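Local atomic coordinates of telomere length regulator taz1 (Schizosaccharomyces pombe, PDB entry 4ZMI), a protein that binds double-stranded telomeric DNA in fission yeast and regulates telomere length and function, represented here by its helical domain. Residues S175-A178 with L179-V182. Residues are numbered along the deposited sequence; the frame is centred on the assembly and turned at random.
Sequences SLDA and LNVV
Leu176 and Leu179 meet at an oblique crossing on one side of the short helix 176-182, where CD2 of Leu176 lies 3.9 Å from CD1 of Leu179. Their three-residue spacing puts both on one flank, and like first torsions, each CG opposite its carbonyl carbon (chi1 -69° and -58°), bring the two methyls to touching distance. That flank is the inner one: Leu176 packs on Ile167 and Leu168 of helix 163-168, while Leu179, buried, also reaches Leu171, Tyr173 and Trp187. With an alanine here instead of Leu179, a gap would probably open among these residues and Leu176 would lose one of its apolar neighbours.

On a more open flank, Asp177 and Asn180 are also one turn apart, with carboxylate and amide planes nearly perpendicular at 89°; OD2 of Asp177 stays 4.0 Å from ND2 of Asn180, too far for a bond. Asn180 instead offers OD1 to a water at 3.0 Å, which also donates to Leu176 O.

The turn starts at Ser175, the N-cap, whose OG accepts from Ala178 N at 3.0 Å. Farther on, Asn180 N bonds Asp177 O at 2.7 Å and Val181 N bonds Ala178 O at 2.8 Å, short but bent, whereas Leu179 N is shared weakly between Ser175 O and Leu176 O. Cap and water bridge thus satisfy polar atoms early in the helix, while Leu176, Leu179 and Val182 supply apolar packing against the domain.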
loop_
_atom_site.group_PDB
_atom_site.type_symbol
_atom_site.label_atom_id
_atom_site.label_comp_id
_atom_site.label_asym_id
_atom_site.label_seq_id
_atom_site.Cartn_x
_atom_site.Cartn_y
_atom_site.Cartn_z
ATOM N N SER A 175 1.781 7.749 -16.601
ATOM C CA SER A 175 0.622 8.539 -16.982
ATOM C C SER A 175 -0.666 7.799 -16.682
ATOM O O SER A 175 -0.663 6.577 -16.520
ATOM C CB SER A 175 0.680 8.850 -18.469
ATOM O OG SER A 175 0.352 7.669 -19.189
ATOM N N LEU A 176 -1.772 8.537 -16.604
ATOM C CA LEU A 176 -3.079 7.920 -16.403
ATOM C C LEU A 176 -3.441 6.972 -17.551
ATOM O O LEU A 176 -4.052 5.931 -17.335
ATOM C CB LEU A 176 -4.163 8.985 -16.231
ATOM C CG LEU A 176 -4.042 9.747 -14.918
ATOM C CD1 LEU A 176 -5.234 10.675 -14.709
ATOM C CD2 LEU A 176 -3.891 8.781 -13.732
ATOM N N ASP A 177 -3.057 7.323 -18.770
ATOM C CA ASP A 177 -3.354 6.457 -19.904
ATOM C C ASP A 177 -2.673 5.121 -19.718
ATOM O O ASP A 177 -3.282 4.070 -19.904
ATOM C CB ASP A 177 -2.868 7.082 -21.195
ATOM C CG ASP A 177 -3.991 7.411 -22.114
ATOM O OD1 ASP A 177 -4.293 8.612 -22.240
ATOM O OD2 ASP A 177 -4.585 6.466 -22.690
ATOM N N ALA A 178 -1.399 5.193 -19.337
ATOM C CA ALA A 178 -0.567 4.029 -19.098
ATOM C C ALA A 178 -1.244 3.044 -18.157
ATOM O O ALA A 178 -1.143 1.829 -18.329
ATOM C CB ALA A 178 0.774 4.464 -18.534
ATOM N N LEU A 179 -1.954 3.564 -17.167
ATOM C CA LEU A 179 -2.668 2.684 -16.255
ATOM C C LEU A 179 -3.652 1.813 -17.017
ATOM O O LEU A 179 -3.875 0.663 -16.647
ATOM C CB LEU A 179 -3.399 3.479 -15.175
ATOM C CG LEU A 179 -2.569 4.398 -14.278
ATOM C CD1 LEU A 179 -3.422 4.910 -13.144
ATOM C CD2 LEU A 179 -1.422 3.631 -13.719
ATOM N N ASN A 180 -4.241 2.355 -18.081
ATOM C CA ASN A 180 -5.192 1.581 -18.888
ATOM C C ASN A 180 -4.513 0.419 -19.606
ATOM O O ASN A 180 -5.160 -0.547 -20.004
ATOM C CB ASN A 180 -5.902 2.474 -19.905
ATOM C CG ASN A 180 -6.807 3.506 -19.250
ATOM O OD1 ASN A 180 -7.522 3.209 -18.286
ATOM N ND2 ASN A 180 -6.778 4.729 -19.770
ATOM N N VAL A 181 -3.199 0.526 -19.760
ATOM C CA VAL A 181 -2.413 -0.481 -20.451
ATOM C C VAL A 181 -2.030 -1.631 -19.511
ATOM O O VAL A 181 -1.869 -2.774 -19.956
ATOM C CB VAL A 181 -1.168 0.166 -21.123
ATOM C CG1 VAL A 181 -0.035 -0.826 -21.329
ATOM C CG2 VAL A 181 -1.558 0.831 -22.436
ATOM N N VAL A 182 -1.907 -1.346 -18.214
ATOM C CA VAL A 182 -1.479 -2.377 -17.267
ATOM C C VAL A 182 -2.578 -2.923 -16.364
ATOM O O VAL A 182 -2.353 -3.875 -15.619
ATOM C CB VAL A 182 -0.339 -1.881 -16.382
ATOM C CG1 VAL A 182 0.762 -1.292 -17.250
ATOM C CG2 VAL A 182 -0.855 -0.836 -15.377
HETATM O O HOH W 1 -6.687 4.898 -16.016
#